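Local coordinates for protein tryptophan synthase alpha chain (Aquifex aeolicus, PDB 2EKC) that probably cleaves indoleglycerol phosphate to indole and glyceraldehyde 3-phosphate, as the alpha subunit of tryptophan synthase, in the last step of tryptophan biosynthesis, at residues D46-F52 with I95-T101; S85-R89 with K121-G125. One frame throughout, in Å; residues are numbered along the deposited sequence.

Contact 1: residues D46-F52 with I95-T101; sequences DILEIGF and IPFLLMT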
ATOM      1  N   ASP A  46      -8.695   3.594   4.558  1.00 13.45           N
ATOM      2  CA  ASP A  46      -8.559   4.878   3.868  1.00 13.85           C
ATOM      3  C   ASP A  46      -7.805   4.781   2.551  1.00 14.30           C
ATOM      4  O   ASP A  46      -8.085   5.521   1.608  1.00 14.08           O
ATOM      5  CB  ASP A  46      -7.852   5.874   4.779  1.00 11.10           C
ATOM      6  CG  ASP A  46      -8.624   6.123   6.056  1.00 14.15           C
ATOM      7  OD1 ASP A  46      -9.739   6.673   5.956  1.00 13.47           O
ATOM      8  OD2 ASP A  46      -8.127   5.758   7.146  1.00 13.33           O
ATOM      9  N   ILE A  47      -6.836   3.877   2.502  1.00 12.87           N
ATOM     10  CA  ILE A  47      -6.025   3.676   1.306  1.00 13.19           C
ATOM     11  C   ILE A  47      -5.848   2.180   1.131  1.00 13.21           C
ATOM     12  O   ILE A  47      -5.491   1.473   2.076  1.00 13.77           O
ATOM     13  CB  ILE A  47      -4.636   4.334   1.453  1.00 12.97           C
ATOM     14  CG1 ILE A  47      -4.790   5.850   1.575  1.00 10.69           C
ATOM     15  CG2 ILE A  47      -3.754   3.974   0.249  1.00 14.91           C
ATOM     16  CD1 ILE A  47      -3.493   6.569   1.897  1.00 14.76           C
ATOM     17  N   LEU A  48      -6.095   1.698  -0.078  1.00 13.27           N
ATOM     18  CA  LEU A  48      -5.987   0.276  -0.353  1.00 13.81           C
ATOM     19  C   LEU A  48      -4.722  -0.103  -1.107  1.00 13.53           C
ATOM     20  O   LEU A  48      -4.334   0.578  -2.054  1.00 15.49           O
ATOM     21  CB  LEU A  48      -7.208  -0.175  -1.160  1.00 14.91           C
ATOM     22  CG  LEU A  48      -7.373  -1.672  -1.408  1.00 17.53           C
ATOM     23  CD1 LEU A  48      -7.642  -2.366  -0.077  1.00 17.57           C
ATOM     24  CD2 LEU A  48      -8.519  -1.916  -2.380  1.00 15.20           C
ATOM     25  N   GLU A  49      -4.064  -1.175  -0.667  1.00 11.93           N
ATOM     26  CA  GLU A  49      -2.887  -1.674  -1.368  1.00 12.58           C
ATOM     27  C   GLU A  49      -3.355  -2.992  -1.980  1.00 12.98           C
ATOM     28  O   GLU A  49      -3.760  -3.913  -1.260  1.00 13.84           O
ATOM     29  CB  GLU A  49      -1.712  -1.945  -0.428  1.00 14.26           C
ATOM     30  CG  GLU A  49      -1.201  -0.745   0.340  1.00 19.20           C
ATOM     31  CD  GLU A  49       0.151  -1.021   0.978  1.00 22.03           C
ATOM     32  OE1 GLU A  49       0.387  -2.176   1.388  1.00 21.18           O
ATOM     33  OE2 GLU A  49       0.972  -0.083   1.074  1.00 22.66           O
ATOM     34  N   ILE A  50      -3.305  -3.072  -3.303  1.00 11.76           N
ATOM     35  CA  ILE A  50      -3.745  -4.255  -4.033  1.00 10.37           C
ATOM     36  C   ILE A  50      -2.556  -5.117  -4.433  1.00 11.56           C
ATOM     37  O   ILE A  50      -1.720  -4.692  -5.229  1.00 10.40           O
ATOM     38  CB  ILE A  50      -4.524  -3.830  -5.303  1.00 12.28           C
ATOM     39  CG1 ILE A  50      -5.685  -2.905  -4.908  1.00 13.53           C
ATOM     40  CG2 ILE A  50      -5.032  -5.060  -6.043  1.00 12.08           C
ATOM     41  CD1 ILE A  50      -6.527  -2.384  -6.095  1.00 12.88           C
ATOM     42  N   GLY A  51      -2.485  -6.329  -3.880  1.00 11.87           N
ATOM     43  CA  GLY A  51      -1.374  -7.219  -4.181  1.00 11.87           C
ATOM     44  C   GLY A  51      -1.457  -7.939  -5.519  1.00 12.01           C
ATOM     45  O   GLY A  51      -2.447  -8.603  -5.812  1.00 11.31           O
ATOM     46  N   PHE A  52      -0.401  -7.800  -6.320  1.00 11.12           N
ATOM     47  CA  PHE A  52      -0.286  -8.415  -7.650  1.00 11.48           C
ATOM     48  C   PHE A  52       0.635  -9.631  -7.467  1.00 12.85           C
ATOM     49  O   PHE A  52       1.848  -9.480  -7.337  1.00 12.28           O
ATOM     50  CB  PHE A  52       0.322  -7.371  -8.610  1.00  9.80           C
ATOM     51  CG  PHE A  52       0.646  -7.886  -9.996  1.00  9.75           C
ATOM     52  CD1 PHE A  52       0.133  -9.089 -10.469  1.00 11.96           C
ATOM     53  CD2 PHE A  52       1.448  -7.123 -10.847  1.00 13.93           C
ATOM     54  CE1 PHE A  52       0.410  -9.528 -11.771  1.00 12.11           C
ATOM     55  CE2 PHE A  52       1.735  -7.547 -12.150  1.00 13.02           C
ATOM     56  CZ  PHE A  52       1.214  -8.753 -12.613  1.00 15.92           C
ATOM     57  N   ILE A  95     -11.615   6.303  -2.635  1.00 18.82           N
ATOM     58  CA  ILE A  95     -10.550   5.626  -1.896  1.00 16.18           C
ATOM     59  C   ILE A  95      -9.331   5.409  -2.797  1.00 15.68           C
ATOM     60  O   ILE A  95      -9.428   4.772  -3.848  1.00 17.64           O
ATOM     61  CB  ILE A  95     -11.004   4.239  -1.364  1.00 15.80           C
ATOM     62  CG1 ILE A  95     -12.202   4.396  -0.420  1.00 14.75           C
ATOM     63  CG2 ILE A  95      -9.831   3.539  -0.664  1.00 13.55           C
ATOM     64  CD1 ILE A  95     -11.929   5.240   0.808  1.00 15.57           C
ATOM     65  N   PRO A  96      -8.166   5.944  -2.405  1.00 15.88           N
ATOM     66  CA  PRO A  96      -6.957   5.769  -3.217  1.00 16.03           C
ATOM     67  C   PRO A  96      -6.582   4.288  -3.329  1.00 15.36           C
ATOM     68  O   PRO A  96      -6.590   3.568  -2.327  1.00 16.25           O
ATOM     69  CB  PRO A  96      -5.901   6.550  -2.434  1.00 15.50           C
ATOM     70  CG  PRO A  96      -6.691   7.585  -1.729  1.00 17.83           C
ATOM     71  CD  PRO A  96      -7.901   6.829  -1.258  1.00 15.47           C
ATOM     72  N   PHE A  97      -6.259   3.842  -4.542  1.00 14.99           N
ATOM     73  CA  PHE A  97      -5.850   2.461  -4.792  1.00 13.65           C
ATOM     74  C   PHE A  97      -4.370   2.445  -5.174  1.00 14.17           C
ATOM     75  O   PHE A  97      -3.966   3.104  -6.135  1.00 12.74           O
ATOM     76  CB  PHE A  97      -6.638   1.840  -5.956  1.00 13.75           C
ATOM     77  CG  PHE A  97      -8.072   1.490  -5.633  1.00 12.31           C
ATOM     78  CD1 PHE A  97      -8.649   1.840  -4.420  1.00 12.06           C
ATOM     79  CD2 PHE A  97      -8.850   0.818  -6.577  1.00 13.09           C
ATOM     80  CE1 PHE A  97      -9.979   1.533  -4.147  1.00 12.73           C
ATOM     81  CE2 PHE A  97     -10.183   0.507  -6.318  1.00 13.44           C
ATOM     82  CZ  PHE A  97     -10.750   0.866  -5.098  1.00 12.80           C
ATOM     83  N   LEU A  98      -3.572   1.686  -4.432  1.00 12.73           N
ATOM     84  CA  LEU A  98      -2.142   1.572  -4.716  1.00 13.11           C
ATOM     85  C   LEU A  98      -1.847   0.146  -5.145  1.00 12.43           C
ATOM     86  O   LEU A  98      -2.102  -0.802  -4.393  1.00 15.02           O
ATOM     87  CB  LEU A  98      -1.308   1.893  -3.475  1.00 13.06           C
ATOM     88  CG  LEU A  98      -1.293   3.320  -2.940  1.00 14.04           C
ATOM     89  CD1 LEU A  98      -0.403   3.369  -1.710  1.00 14.67           C
ATOM     90  CD2 LEU A  98      -0.788   4.274  -4.010  1.00 13.32           C
ATOM     91  N   LEU A  99      -1.327  -0.014  -6.356  1.00 11.41           N
ATOM     92  CA  LEU A  99      -1.000  -1.340  -6.853  1.00 10.69           C
ATOM     93  C   LEU A  99       0.366  -1.746  -6.327  1.00 11.52           C
ATOM     94  O   LEU A  99       1.352  -1.023  -6.515  1.00 10.27           O
ATOM     95  CB  LEU A  99      -0.978  -1.361  -8.386  1.00 10.75           C
ATOM     96  CG  LEU A  99      -0.582  -2.711  -8.996  1.00 14.30           C
ATOM     97  CD1 LEU A  99      -1.704  -3.724  -8.774  1.00 11.46           C
ATOM     98  CD2 LEU A  99      -0.293  -2.554 -10.483  1.00 11.96           C
ATOM     99  N   MET A 100       0.419  -2.896  -5.658  1.00 11.70           N
ATOM    100  CA  MET A 100       1.670  -3.414  -5.127  1.00 14.92           C
ATOM    101  C   MET A 100       2.200  -4.403  -6.155  1.00 14.80           C
ATOM    102  O   MET A 100       1.668  -5.505  -6.300  1.00 13.79           O
ATOM    103  CB  MET A 100       1.443  -4.122  -3.785  1.00 19.01           C
ATOM    104  CG  MET A 100       2.733  -4.508  -3.052  1.00 26.89           C
ATOM    105  SD  MET A 100       3.622  -5.934  -3.750  1.00 36.43           S
ATOM    106  CE  MET A 100       4.761  -5.189  -4.746  1.00 33.11           C
ATOM    107  N   THR A 101       3.247  -4.002  -6.867  1.00 11.46           N
ATOM    108  CA  THR A 101       3.826  -4.851  -7.894  1.00 11.83           C
ATOM    109  C   THR A 101       5.349  -4.845  -7.864  1.00 12.73           C
ATOM    110  O   THR A 101       5.982  -3.821  -7.574  1.00 13.54           O
ATOM    111  CB  THR A 101       3.364  -4.406  -9.312  1.00 12.76           C
ATOM    112  OG1 THR A 101       4.001  -5.218 -10.306  1.00 16.31           O
ATOM    113  CG2 THR A 101       3.733  -2.951  -9.566  1.00 12.67           C
TER
HETATM  114  O   HOH W   1       3.982  -8.111  -8.548  1.00 10.87           O
HETATM  115  O   HOH W   2       2.952  -8.001  -5.517  1.00 30.95           O

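Contact 2: residues S85-R89 with K121-G125; sequences SETLR and KGIDG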
ATOM      1  N   SER A  85      -9.671  -4.213  -9.334  1.00 14.26           N
ATOM      2  CA  SER A  85      -9.526  -2.781  -9.069  1.00 14.92           C
ATOM      3  C   SER A  85     -10.720  -2.040  -9.680  1.00 15.17           C
ATOM      4  O   SER A  85     -11.355  -1.214  -9.024  1.00 14.25           O
ATOM      5  CB  SER A  85      -8.226  -2.245  -9.684  1.00 16.15           C
ATOM      6  OG  SER A  85      -8.182  -0.822  -9.639  1.00 15.08           O
ATOM      7  N   GLU A  86     -11.022  -2.339 -10.937  1.00 16.73           N
ATOM      8  CA  GLU A  86     -12.139  -1.685 -11.611  1.00 18.89           C
ATOM      9  C   GLU A  86     -13.452  -1.948 -10.865  1.00 18.65           C
ATOM     10  O   GLU A  86     -14.268  -1.046 -10.684  1.00 18.42           O
ATOM     11  CB  GLU A  86     -12.245  -2.178 -13.057  1.00 22.53           C
ATOM     12  CG  GLU A  86     -13.429  -1.595 -13.823  1.00 28.88           C
ATOM     13  CD  GLU A  86     -13.530  -2.127 -15.241  1.00 33.15           C
ATOM     14  OE1 GLU A  86     -12.695  -1.740 -16.089  1.00 37.19           O
ATOM     15  OE2 GLU A  86     -14.441  -2.942 -15.507  1.00 37.46           O
ATOM     16  N   THR A  87     -13.647  -3.186 -10.426  1.00 17.78           N
ATOM     17  CA  THR A  87     -14.856  -3.548  -9.699  1.00 18.43           C
ATOM     18  C   THR A  87     -15.000  -2.754  -8.400  1.00 18.64           C
ATOM     19  O   THR A  87     -16.077  -2.241  -8.091  1.00 19.21           O
ATOM     20  CB  THR A  87     -14.873  -5.052  -9.382  1.00 19.06           C
ATOM     21  OG1 THR A  87     -14.929  -5.791 -10.610  1.00 19.42           O
ATOM     22  CG2 THR A  87     -16.083  -5.409  -8.532  1.00 20.00           C
ATOM     23  N   LEU A  88     -13.912  -2.646  -7.645  1.00 16.77           N
ATOM     24  CA  LEU A  88     -13.939  -1.918  -6.377  1.00 16.50           C
ATOM     25  C   LEU A  88     -14.052  -0.410  -6.591  1.00 17.02           C
ATOM     26  O   LEU A  88     -14.693   0.290  -5.806  1.00 15.85           O
ATOM     27  CB  LEU A  88     -12.678  -2.228  -5.562  1.00 14.92           C
ATOM     28  CG  LEU A  88     -12.505  -3.667  -5.060  1.00 11.17           C
ATOM     29  CD1 LEU A  88     -11.203  -3.781  -4.314  1.00 13.88           C
ATOM     30  CD2 LEU A  88     -13.677  -4.046  -4.150  1.00 14.66           C
ATOM     31  N   ARG A  89     -13.424   0.084  -7.651  1.00 17.09           N
ATOM     32  CA  ARG A  89     -13.452   1.504  -7.964  1.00 19.15           C
ATOM     33  C   ARG A  89     -14.880   2.021  -8.132  1.00 21.03           C
ATOM     34  O   ARG A  89     -15.188   3.148  -7.745  1.00 20.53           O
ATOM     35  CB  ARG A  89     -12.647   1.781  -9.238  1.00 17.41           C
ATOM     36  CG  ARG A  89     -12.724   3.230  -9.717  1.00 18.93           C
ATOM     37  CD  ARG A  89     -12.358   4.189  -8.596  1.00 19.82           C
ATOM     38  NE  ARG A  89     -10.938   4.133  -8.260  1.00 17.88           N
ATOM     39  CZ  ARG A  89     -10.456   4.290  -7.031  1.00 17.87           C
ATOM     40  NH1 ARG A  89     -11.280   4.506  -6.011  1.00 15.45           N
ATOM     41  NH2 ARG A  89      -9.146   4.247  -6.824  1.00 17.42           N
ATOM     42  N   LYS A 121      -7.985   1.266 -15.218  1.00 19.67           N
ATOM     43  CA  LYS A 121      -8.761   0.440 -14.295  1.00 19.86           C
ATOM     44  C   LYS A 121      -8.869   0.946 -12.856  1.00 19.08           C
ATOM     45  O   LYS A 121      -9.204   0.177 -11.957  1.00 18.96           O
ATOM     46  CB  LYS A 121      -8.208  -0.987 -14.283  1.00 22.57           C
ATOM     47  CG  LYS A 121      -8.230  -1.683 -15.633  1.00 26.41           C
ATOM     48  CD  LYS A 121      -9.640  -1.998 -16.082  1.00 26.96           C
ATOM     49  CE  LYS A 121      -9.631  -2.751 -17.405  1.00 30.32           C
ATOM     50  NZ  LYS A 121     -11.004  -3.109 -17.853  1.00 31.37           N
ATOM     51  N   GLY A 122      -8.581   2.223 -12.630  1.00 17.57           N
ATOM     52  CA  GLY A 122      -8.716   2.770 -11.290  1.00 16.26           C
ATOM     53  C   GLY A 122      -7.514   2.843 -10.367  1.00 15.56           C
ATOM     54  O   GLY A 122      -7.658   3.263  -9.218  1.00 16.48           O
ATOM     55  N   ILE A 123      -6.333   2.451 -10.831  1.00 13.01           N
ATOM     56  CA  ILE A 123      -5.152   2.508  -9.966  1.00 12.89           C
ATOM     57  C   ILE A 123      -4.680   3.955  -9.836  1.00 13.54           C
ATOM     58  O   ILE A 123      -4.619   4.688 -10.822  1.00 14.60           O
ATOM     59  CB  ILE A 123      -3.993   1.639 -10.519  1.00 12.48           C
ATOM     60  CG1 ILE A 123      -4.401   0.159 -10.536  1.00 13.26           C
ATOM     61  CG2 ILE A 123      -2.743   1.831  -9.667  1.00 11.99           C
ATOM     62  CD1 ILE A 123      -4.691  -0.425  -9.150  1.00 11.78           C
ATOM     63  N   ASP A 124      -4.352   4.364  -8.614  1.00 11.54           N
ATOM     64  CA  ASP A 124      -3.899   5.727  -8.369  1.00 12.92           C
ATOM     65  C   ASP A 124      -2.385   5.869  -8.340  1.00 13.86           C
ATOM     66  O   ASP A 124      -1.856   6.913  -8.716  1.00 13.90           O
ATOM     67  CB  ASP A 124      -4.481   6.241  -7.055  1.00 14.99           C
ATOM     68  CG  ASP A 124      -5.970   6.453  -7.135  1.00 16.32           C
ATOM     69  OD1 ASP A 124      -6.395   7.300  -7.948  1.00 16.94           O
ATOM     70  OD2 ASP A 124      -6.710   5.772  -6.401  1.00 16.06           O
ATOM     71  N   GLY A 125      -1.696   4.825  -7.884  1.00 12.24           N
ATOM     72  CA  GLY A 125      -0.242   4.866  -7.824  1.00 12.82           C
ATOM     73  C   GLY A 125       0.343   3.486  -7.591  1.00 13.41           C
ATOM     74  O   GLY A 125      -0.402   2.514  -7.468  1.00 13.23           O
TER

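Contact 1: residues D46-F52 with I95-T101
Leu48 and Phe97 are paired side by side on neighbouring parallel strands of a TIM barrel, 47-51 and 97-100, whose short axes come within 4.5 Å at an angle of 27°. Leu48 CB lies 4.1 Å from Phe97 CD1; with CG swung anti to the backbone N (chi1 -173°), the branch reaches back over the ring, and CD2 ends 4.1 Å above the ring plane near the rim atom CE1. Ile50 CD1 approaches the same ring obliquely, 4.0 Å from Phe97 CD2. Branched aliphatic and aromatic residues suit this side of the sheet, because helix 78-91 packs on it through Leu88 and Val81. On the other side, Ile47 CG2 touches Leu98 CD1 beside Glu49, a predicted proton acceptor. The strands are joined by alternating backbone bonds, from Leu48 N to Pro96 O through to the more bent bond from Phe52 N to Met100 O (148° at the hydrogen). At the start, Pro96 has no N-H to offer, and its CD sits 3.2 Å from Asp46 O, a buried carbonyl with no polar partner. At the far end Thr101 OG1 meets the edge of the Phe52 ring, 3.2 Å from CD2, and a water donates to both Phe52 O and Met100 O. Backbone polarity is thus largely satisfied within the sheet, leaving apolar side chains on both faces, Leu48, Ile50 and Phe97 toward the helices, Leu98 and Met100 beside Glu49.

Contact 2: residues S85-R89 with K121-G125
Ser85, on helix 78-91, donates its hydroxyl to Lys121 O (OG to O 2.7 Å), where helix 111-120, later in the chain, ends in a Schellman motif before strand 125-127. Gly122 is the C-prime residue of that motif. Its positive phi suits glycine, and so does the crowding: a beta carbon here would lie only 3.2 Å from Arg89 CB. Small Ser85 also leaves room for Ile123 CD1, 3.5 Å from its OG. This close-packed side continues to Arg89, whose chain, bent at chi2 and chi3 (53° and 70°), turns its guanidinium back to the loop. Toward buried Asp124, Arg89 NH2 hydrogen-bonds Gly122 O in the guanidinium plane, NH2 to O 3.0 Å, and forms a salt bridge with Asp124 OD2, 2.9 Å away, the two planes being 54° apart. A leucine in its place would probably leave Gly122 O without this donor and the Asp124 carboxylate without this positive charge. Asp124 OD2 also accepts from Phe97 N, while its other oxygen pairs with Arg3, so the acid is gripped from several directions. The outer side is looser: partly exposed Glu86 and Lys121 cross obliquely, their long chains joined by a salt bridge in which Lys121 NZ comes from above the carboxylate plane, 2.8 Å from Glu86 OE1.

Overall arrangement
The two contacts have centres 8 Å apart and interlock along the chain, since helix 78-91 of contact 2 leads into strand 97-100 of contact 1, and the 121-125 loop then leads into the following strand. Arg89 and Asp124 join them: besides the reach of Asp124 to the start of strand 97-100, Arg89 NH1 lies 2.9 Å from Ile95 O, and the Arg89 guanidinium makes a cation-pi contact with the Phe97 ring. Contact 1 reaches the probable catalytic centre, holding Glu49 itself and placing the Met100 side chain about 5 Å from that of Asp60. Contact 2 stands further out, with the Ile123 side chain about 9 Å from that of Glu49.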